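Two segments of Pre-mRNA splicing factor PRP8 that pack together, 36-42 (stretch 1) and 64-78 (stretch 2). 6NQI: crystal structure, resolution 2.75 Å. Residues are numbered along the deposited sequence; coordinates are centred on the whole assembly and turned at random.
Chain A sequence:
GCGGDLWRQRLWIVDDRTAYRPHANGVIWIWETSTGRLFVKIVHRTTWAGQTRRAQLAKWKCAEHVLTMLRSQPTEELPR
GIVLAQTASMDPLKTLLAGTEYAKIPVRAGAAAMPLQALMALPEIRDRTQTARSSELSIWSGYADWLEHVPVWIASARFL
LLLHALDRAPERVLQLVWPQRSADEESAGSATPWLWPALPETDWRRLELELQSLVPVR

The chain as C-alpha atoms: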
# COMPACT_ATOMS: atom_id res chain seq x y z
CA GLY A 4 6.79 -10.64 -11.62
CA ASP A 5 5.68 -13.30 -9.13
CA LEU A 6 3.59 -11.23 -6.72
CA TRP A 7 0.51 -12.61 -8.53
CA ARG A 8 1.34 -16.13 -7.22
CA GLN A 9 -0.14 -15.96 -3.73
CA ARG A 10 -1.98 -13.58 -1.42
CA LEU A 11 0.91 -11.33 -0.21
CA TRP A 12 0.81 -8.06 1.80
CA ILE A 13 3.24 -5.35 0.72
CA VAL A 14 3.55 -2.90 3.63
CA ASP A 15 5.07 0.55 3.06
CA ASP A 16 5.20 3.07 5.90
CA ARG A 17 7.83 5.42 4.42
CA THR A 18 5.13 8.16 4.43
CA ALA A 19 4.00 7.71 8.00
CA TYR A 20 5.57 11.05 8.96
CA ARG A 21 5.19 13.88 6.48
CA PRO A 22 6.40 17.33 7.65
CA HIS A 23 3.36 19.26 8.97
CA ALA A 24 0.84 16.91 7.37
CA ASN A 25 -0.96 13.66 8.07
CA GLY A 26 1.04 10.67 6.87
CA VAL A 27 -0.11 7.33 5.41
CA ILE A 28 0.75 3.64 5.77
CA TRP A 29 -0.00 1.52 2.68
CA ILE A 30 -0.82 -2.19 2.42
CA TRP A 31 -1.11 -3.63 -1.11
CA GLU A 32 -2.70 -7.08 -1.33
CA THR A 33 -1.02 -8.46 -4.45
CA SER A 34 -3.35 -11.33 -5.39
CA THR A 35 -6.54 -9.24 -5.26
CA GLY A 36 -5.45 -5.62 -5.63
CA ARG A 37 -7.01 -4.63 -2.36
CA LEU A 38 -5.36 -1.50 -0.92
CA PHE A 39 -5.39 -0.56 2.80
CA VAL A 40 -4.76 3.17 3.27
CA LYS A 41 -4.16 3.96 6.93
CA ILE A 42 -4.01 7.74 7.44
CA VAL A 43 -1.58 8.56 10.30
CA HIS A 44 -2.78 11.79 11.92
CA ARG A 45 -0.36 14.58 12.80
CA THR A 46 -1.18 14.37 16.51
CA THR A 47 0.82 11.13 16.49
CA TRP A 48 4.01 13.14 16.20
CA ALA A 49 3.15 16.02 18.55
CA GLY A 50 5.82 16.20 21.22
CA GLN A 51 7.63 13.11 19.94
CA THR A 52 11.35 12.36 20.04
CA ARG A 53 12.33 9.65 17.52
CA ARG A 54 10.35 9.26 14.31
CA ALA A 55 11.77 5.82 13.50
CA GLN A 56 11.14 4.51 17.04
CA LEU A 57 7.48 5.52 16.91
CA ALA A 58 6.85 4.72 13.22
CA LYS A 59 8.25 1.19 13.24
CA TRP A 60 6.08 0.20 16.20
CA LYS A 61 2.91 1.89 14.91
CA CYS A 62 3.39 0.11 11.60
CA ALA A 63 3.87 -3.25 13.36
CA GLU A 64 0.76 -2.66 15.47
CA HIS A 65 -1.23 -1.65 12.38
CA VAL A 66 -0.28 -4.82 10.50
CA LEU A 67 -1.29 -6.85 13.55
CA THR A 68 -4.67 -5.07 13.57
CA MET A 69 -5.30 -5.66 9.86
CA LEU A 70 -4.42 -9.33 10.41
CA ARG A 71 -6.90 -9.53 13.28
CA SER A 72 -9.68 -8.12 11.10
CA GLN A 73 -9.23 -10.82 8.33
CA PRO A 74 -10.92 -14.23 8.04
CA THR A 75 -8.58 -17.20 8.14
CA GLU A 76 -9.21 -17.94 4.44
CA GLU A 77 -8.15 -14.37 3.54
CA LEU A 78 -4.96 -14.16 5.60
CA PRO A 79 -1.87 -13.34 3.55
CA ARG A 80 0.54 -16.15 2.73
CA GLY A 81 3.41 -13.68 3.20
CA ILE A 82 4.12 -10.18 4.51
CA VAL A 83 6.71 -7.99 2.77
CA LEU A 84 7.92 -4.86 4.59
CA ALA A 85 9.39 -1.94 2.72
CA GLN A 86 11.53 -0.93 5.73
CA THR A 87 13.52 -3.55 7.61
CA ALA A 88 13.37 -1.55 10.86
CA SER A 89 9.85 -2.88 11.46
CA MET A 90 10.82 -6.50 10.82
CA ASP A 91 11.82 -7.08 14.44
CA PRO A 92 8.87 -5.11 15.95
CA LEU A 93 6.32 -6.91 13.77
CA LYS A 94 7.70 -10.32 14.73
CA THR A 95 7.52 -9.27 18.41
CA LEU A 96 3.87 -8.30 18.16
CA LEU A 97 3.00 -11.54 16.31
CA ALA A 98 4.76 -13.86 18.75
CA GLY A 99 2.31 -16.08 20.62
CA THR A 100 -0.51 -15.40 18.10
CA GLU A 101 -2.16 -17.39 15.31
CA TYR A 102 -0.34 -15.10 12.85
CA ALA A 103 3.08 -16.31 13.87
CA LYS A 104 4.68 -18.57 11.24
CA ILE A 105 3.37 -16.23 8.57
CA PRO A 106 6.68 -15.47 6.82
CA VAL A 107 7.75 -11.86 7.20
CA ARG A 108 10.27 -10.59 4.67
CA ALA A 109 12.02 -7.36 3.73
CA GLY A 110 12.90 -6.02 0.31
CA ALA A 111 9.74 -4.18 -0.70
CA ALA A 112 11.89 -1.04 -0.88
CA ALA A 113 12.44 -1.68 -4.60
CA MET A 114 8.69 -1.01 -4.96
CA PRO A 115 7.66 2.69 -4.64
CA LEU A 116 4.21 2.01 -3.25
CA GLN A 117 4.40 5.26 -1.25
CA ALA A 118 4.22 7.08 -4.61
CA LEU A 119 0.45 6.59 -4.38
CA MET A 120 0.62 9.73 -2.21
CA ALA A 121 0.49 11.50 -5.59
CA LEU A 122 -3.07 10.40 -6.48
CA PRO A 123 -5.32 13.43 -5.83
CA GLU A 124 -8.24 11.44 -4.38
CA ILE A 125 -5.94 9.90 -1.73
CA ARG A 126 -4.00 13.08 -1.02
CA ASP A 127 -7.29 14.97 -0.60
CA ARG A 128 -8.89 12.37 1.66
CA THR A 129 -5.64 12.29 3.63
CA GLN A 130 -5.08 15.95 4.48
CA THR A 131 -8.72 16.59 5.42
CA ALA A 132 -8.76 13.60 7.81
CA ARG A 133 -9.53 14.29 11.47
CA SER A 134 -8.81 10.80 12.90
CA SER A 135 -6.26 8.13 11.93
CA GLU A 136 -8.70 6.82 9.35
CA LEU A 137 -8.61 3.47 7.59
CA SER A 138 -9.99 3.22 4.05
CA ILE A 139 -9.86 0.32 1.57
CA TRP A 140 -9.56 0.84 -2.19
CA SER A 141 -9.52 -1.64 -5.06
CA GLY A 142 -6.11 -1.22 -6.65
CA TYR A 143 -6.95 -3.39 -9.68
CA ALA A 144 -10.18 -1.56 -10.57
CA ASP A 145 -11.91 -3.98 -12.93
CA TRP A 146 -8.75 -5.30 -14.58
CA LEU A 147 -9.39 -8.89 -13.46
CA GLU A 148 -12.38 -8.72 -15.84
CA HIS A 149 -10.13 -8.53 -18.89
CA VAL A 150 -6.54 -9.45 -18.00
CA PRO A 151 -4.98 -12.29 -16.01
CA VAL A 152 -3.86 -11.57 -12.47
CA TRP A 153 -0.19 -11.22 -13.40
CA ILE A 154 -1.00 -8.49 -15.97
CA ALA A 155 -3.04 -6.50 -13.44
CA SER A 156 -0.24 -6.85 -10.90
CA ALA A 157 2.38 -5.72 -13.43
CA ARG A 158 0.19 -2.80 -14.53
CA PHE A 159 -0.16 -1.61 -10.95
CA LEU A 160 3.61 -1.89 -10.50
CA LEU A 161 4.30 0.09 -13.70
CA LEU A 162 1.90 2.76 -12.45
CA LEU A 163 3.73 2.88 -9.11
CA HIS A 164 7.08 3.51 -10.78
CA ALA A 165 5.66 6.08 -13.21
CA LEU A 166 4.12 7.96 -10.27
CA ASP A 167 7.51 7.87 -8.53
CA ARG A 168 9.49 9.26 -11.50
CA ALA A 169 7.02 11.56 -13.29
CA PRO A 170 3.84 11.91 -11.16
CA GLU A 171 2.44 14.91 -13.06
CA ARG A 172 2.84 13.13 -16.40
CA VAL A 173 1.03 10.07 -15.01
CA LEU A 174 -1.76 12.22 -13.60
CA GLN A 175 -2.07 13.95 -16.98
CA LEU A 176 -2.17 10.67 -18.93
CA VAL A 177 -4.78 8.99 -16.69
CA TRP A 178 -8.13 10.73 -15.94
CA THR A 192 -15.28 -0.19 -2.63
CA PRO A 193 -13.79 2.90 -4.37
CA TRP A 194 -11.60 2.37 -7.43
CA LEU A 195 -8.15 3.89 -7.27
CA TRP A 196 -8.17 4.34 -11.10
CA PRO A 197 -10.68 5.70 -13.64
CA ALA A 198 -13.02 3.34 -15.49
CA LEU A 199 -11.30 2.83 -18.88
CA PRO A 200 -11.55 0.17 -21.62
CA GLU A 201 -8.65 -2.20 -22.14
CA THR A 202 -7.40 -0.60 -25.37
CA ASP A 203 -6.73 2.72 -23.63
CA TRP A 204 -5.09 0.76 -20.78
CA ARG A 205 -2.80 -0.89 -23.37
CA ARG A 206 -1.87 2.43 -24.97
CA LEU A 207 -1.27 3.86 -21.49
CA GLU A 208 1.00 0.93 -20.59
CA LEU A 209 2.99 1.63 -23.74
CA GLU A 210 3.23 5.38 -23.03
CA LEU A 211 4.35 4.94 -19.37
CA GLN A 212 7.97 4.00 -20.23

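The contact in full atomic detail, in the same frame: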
# COMPACT_ATOMS: atom_id res chain seq x y z
N GLY A 36 -5.51 -7.03 -5.34
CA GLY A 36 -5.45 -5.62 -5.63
C GLY A 36 -5.97 -4.77 -4.51
O GLY A 36 -5.99 -3.55 -4.64
N ARG A 37 -6.33 -5.37 -3.39
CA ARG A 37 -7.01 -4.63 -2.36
C ARG A 37 -5.98 -3.74 -1.68
O ARG A 37 -4.87 -4.18 -1.42
CB ARG A 37 -7.67 -5.61 -1.39
CG ARG A 37 -8.77 -5.05 -0.57
CD ARG A 37 -9.56 -6.14 0.13
NE ARG A 37 -8.69 -7.08 0.83
CZ ARG A 37 -9.06 -7.78 1.91
NH1 ARG A 37 -10.27 -7.63 2.44
NH2 ARG A 37 -8.19 -8.61 2.47
N LEU A 38 -6.30 -2.47 -1.48
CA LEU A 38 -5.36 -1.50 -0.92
C LEU A 38 -5.88 -0.95 0.40
O LEU A 38 -6.98 -0.40 0.44
CB LEU A 38 -5.09 -0.38 -1.92
CG LEU A 38 -4.05 0.62 -1.43
CD1 LEU A 38 -2.70 -0.04 -1.35
CD2 LEU A 38 -3.99 1.88 -2.30
N PHE A 39 -5.09 -1.10 1.48
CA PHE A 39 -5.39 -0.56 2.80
C PHE A 39 -4.62 0.74 2.99
O PHE A 39 -3.40 0.72 3.20
CB PHE A 39 -5.00 -1.53 3.91
CG PHE A 39 -5.60 -2.88 3.77
CD1 PHE A 39 -6.86 -3.14 4.26
CD2 PHE A 39 -4.91 -3.89 3.13
CE1 PHE A 39 -7.40 -4.41 4.16
CE2 PHE A 39 -5.45 -5.15 3.01
CZ PHE A 39 -6.70 -5.41 3.52
N VAL A 40 -5.34 1.86 2.97
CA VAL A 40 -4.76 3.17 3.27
C VAL A 40 -5.07 3.48 4.72
O VAL A 40 -6.24 3.57 5.12
CB VAL A 40 -5.33 4.26 2.35
CG1 VAL A 40 -4.58 5.54 2.56
CG2 VAL A 40 -5.22 3.84 0.91
N LYS A 41 -4.02 3.59 5.53
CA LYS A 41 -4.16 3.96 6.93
C LYS A 41 -3.59 5.37 7.09
O LYS A 41 -2.37 5.55 7.05
CB LYS A 41 -3.46 2.94 7.83
CG LYS A 41 -3.38 3.37 9.26
CD LYS A 41 -4.73 3.28 9.98
CE LYS A 41 -4.56 3.47 11.49
NZ LYS A 41 -5.86 3.42 12.22
N ILE A 42 -4.46 6.36 7.26
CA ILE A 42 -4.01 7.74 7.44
C ILE A 42 -3.50 7.90 8.87
O ILE A 42 -4.21 7.60 9.82
CB ILE A 42 -5.14 8.73 7.13
CG1 ILE A 42 -5.73 8.43 5.74
CG2 ILE A 42 -4.62 10.14 7.19
CD1 ILE A 42 -6.98 9.21 5.39
N GLU A 64 2.06 -2.53 14.83
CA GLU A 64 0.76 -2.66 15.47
C GLU A 64 -0.37 -2.58 14.45
O GLU A 64 -1.37 -3.31 14.56
CB GLU A 64 0.64 -1.59 16.56
CG GLU A 64 -0.45 -1.88 17.58
CD GLU A 64 -1.83 -1.47 17.12
OE1 GLU A 64 -1.95 -0.64 16.17
OE2 GLU A 64 -2.82 -1.97 17.74
N HIS A 65 -0.21 -1.75 13.41
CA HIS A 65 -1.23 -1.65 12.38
C HIS A 65 -1.37 -2.95 11.60
O HIS A 65 -2.49 -3.44 11.39
CB HIS A 65 -0.92 -0.47 11.44
CG HIS A 65 -1.78 -0.42 10.20
ND1 HIS A 65 -1.25 -0.48 8.92
CD2 HIS A 65 -3.12 -0.37 10.06
CE1 HIS A 65 -2.24 -0.43 8.04
NE2 HIS A 65 -3.38 -0.38 8.70
N VAL A 66 -0.24 -3.53 11.17
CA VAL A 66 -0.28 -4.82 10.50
C VAL A 66 -0.95 -5.87 11.38
O VAL A 66 -1.79 -6.64 10.91
CB VAL A 66 1.14 -5.25 10.05
CG1 VAL A 66 1.16 -6.71 9.67
CG2 VAL A 66 1.58 -4.42 8.86
N LEU A 67 -0.61 -5.90 12.67
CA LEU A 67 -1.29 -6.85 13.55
C LEU A 67 -2.80 -6.61 13.54
O LEU A 67 -3.59 -7.56 13.53
CB LEU A 67 -0.73 -6.78 14.96
CG LEU A 67 -1.45 -7.66 15.99
CD1 LEU A 67 -1.53 -9.12 15.57
CD2 LEU A 67 -0.82 -7.57 17.38
N THR A 68 -3.23 -5.34 13.55
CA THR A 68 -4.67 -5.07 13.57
C THR A 68 -5.35 -5.51 12.28
O THR A 68 -6.44 -6.11 12.31
CB THR A 68 -4.92 -3.58 13.85
OG1 THR A 68 -4.30 -3.24 15.09
CG2 THR A 68 -6.41 -3.31 13.98
N MET A 69 -4.72 -5.23 11.14
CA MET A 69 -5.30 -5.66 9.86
C MET A 69 -5.35 -7.18 9.77
O MET A 69 -6.30 -7.73 9.21
CB MET A 69 -4.51 -5.10 8.67
CG MET A 69 -4.44 -3.58 8.51
SD MET A 69 -6.01 -2.71 8.72
CE MET A 69 -7.09 -3.56 7.58
N LEU A 70 -4.35 -7.87 10.34
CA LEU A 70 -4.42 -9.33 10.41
C LEU A 70 -5.63 -9.75 11.22
O LEU A 70 -6.43 -10.59 10.78
CB LEU A 70 -3.14 -9.90 11.02
CG LEU A 70 -1.89 -9.84 10.15
CD1 LEU A 70 -0.66 -10.26 10.94
CD2 LEU A 70 -2.05 -10.65 8.89
N ARG A 71 -5.80 -9.16 12.40
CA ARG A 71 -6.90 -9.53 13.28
C ARG A 71 -8.26 -9.32 12.64
O ARG A 71 -9.22 -9.99 13.01
CB ARG A 71 -6.82 -8.73 14.58
CG ARG A 71 -5.73 -9.14 15.54
CD ARG A 71 -6.02 -8.53 16.88
NE ARG A 71 -5.32 -9.19 17.98
CZ ARG A 71 -4.38 -8.60 18.72
NH1 ARG A 71 -4.04 -7.33 18.45
NH2 ARG A 71 -3.80 -9.28 19.72
N SER A 72 -8.37 -8.37 11.72
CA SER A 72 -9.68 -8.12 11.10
C SER A 72 -10.00 -9.03 9.91
O SER A 72 -11.08 -8.88 9.33
CB SER A 72 -9.78 -6.68 10.62
OG SER A 72 -9.04 -6.55 9.42
N GLN A 73 -9.09 -9.96 9.50
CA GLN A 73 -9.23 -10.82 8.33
C GLN A 73 -9.75 -12.20 8.71
O GLN A 73 -9.42 -12.72 9.79
CB GLN A 73 -7.90 -10.99 7.61
CG GLN A 73 -7.36 -9.72 6.96
CD GLN A 73 -8.20 -9.25 5.81
OE1 GLN A 73 -8.18 -9.88 4.77
NE2 GLN A 73 -8.90 -8.11 5.96
N PRO A 74 -10.58 -12.80 7.87
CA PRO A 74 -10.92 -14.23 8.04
C PRO A 74 -9.70 -15.10 7.76
O PRO A 74 -8.77 -14.70 7.07
CB PRO A 74 -12.03 -14.46 7.00
CG PRO A 74 -12.55 -13.10 6.68
CD PRO A 74 -11.38 -12.17 6.80
N THR A 75 -9.73 -16.32 8.31
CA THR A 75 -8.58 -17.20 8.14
C THR A 75 -8.34 -17.57 6.67
O THR A 75 -7.19 -17.74 6.25
CB THR A 75 -8.75 -18.45 8.99
OG1 THR A 75 -9.99 -19.08 8.67
CG2 THR A 75 -8.73 -18.10 10.47
N GLU A 76 -9.40 -17.69 5.87
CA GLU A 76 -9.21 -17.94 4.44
C GLU A 76 -8.66 -16.73 3.68
O GLU A 76 -8.24 -16.89 2.53
CB GLU A 76 -10.51 -18.45 3.80
CG GLU A 76 -10.91 -19.88 4.27
CD GLU A 76 -11.66 -19.93 5.59
OE1 GLU A 76 -11.47 -19.01 6.42
OE2 GLU A 76 -12.42 -20.91 5.80
N GLU A 77 -8.65 -15.54 4.26
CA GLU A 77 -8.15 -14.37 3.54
C GLU A 77 -6.87 -13.82 4.16
O GLU A 77 -6.47 -12.69 3.84
CB GLU A 77 -9.21 -13.27 3.49
CG GLU A 77 -10.40 -13.52 2.60
CD GLU A 77 -11.36 -12.33 2.67
OE1 GLU A 77 -12.50 -12.51 3.15
OE2 GLU A 77 -10.95 -11.21 2.26
N LEU A 78 -6.22 -14.59 5.02
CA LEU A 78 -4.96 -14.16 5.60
C LEU A 78 -3.87 -14.21 4.54
O LEU A 78 -3.88 -15.10 3.69
CB LEU A 78 -4.58 -15.07 6.76
CG LEU A 78 -5.46 -14.99 8.01
CD1 LEU A 78 -5.05 -16.08 8.98
CD2 LEU A 78 -5.42 -13.61 8.64

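Packing of strand 37-42 against helix 64-71 and the loop that follows it. The contact is small, 318 Å² counted over both sides, and rests on alternate strand residues: Arg 37, Phe 39 and Lys 41 point their CA-to-CB bonds toward the second stretch, whereas Leu 38, Val 40 and Ile 42 make no contact with it. On the helix, His 65 and Met 69 lie one turn apart, linked by Met 69 N to His 65 O (2.9 Å), and so face the strand together. His 65 covers the most surface. Its chi1 (t) sets the flat ring beneath the Lys 41 side chain, whose CB lies over one ring face, 3.4 Å from His 65 NE2, in a CH-pi contact. Lys 41 thus offers its aliphatic base to the imidazole, while its end leads away and NZ is hydrogen-bonded elsewhere in the structure. Phe 39, nearly as extensive and buried, fills the middle with its chi1 in m. Met 69, m at all three chi angles, folds its flexible thioether toward this ring: Phe 39 CD1 meets Met 69 CE at 3.4 Å, an apolar contact that suits two buried, uncharged side chains, and the sulfur approaches the ring obliquely. Arg 37 closes the other end, where the strand lies farther from the backbone of stretch 2; Arg 37 CA is 11.4 Å from Glu 77 CA, a gap that long side chains span. Arg 37 NH2 donates to Gln 73 OE1 (2.6 Å, 154°), the amide oxygen lying at the guanidinium edge, where N-H groups are directed. Arg 37 NH1 also forms a long salt bridge with Glu 77 OE2 (3.6 Å); that oxygen sits well out of the guanidinium plane, so the attraction is one of charge without a directed N-H.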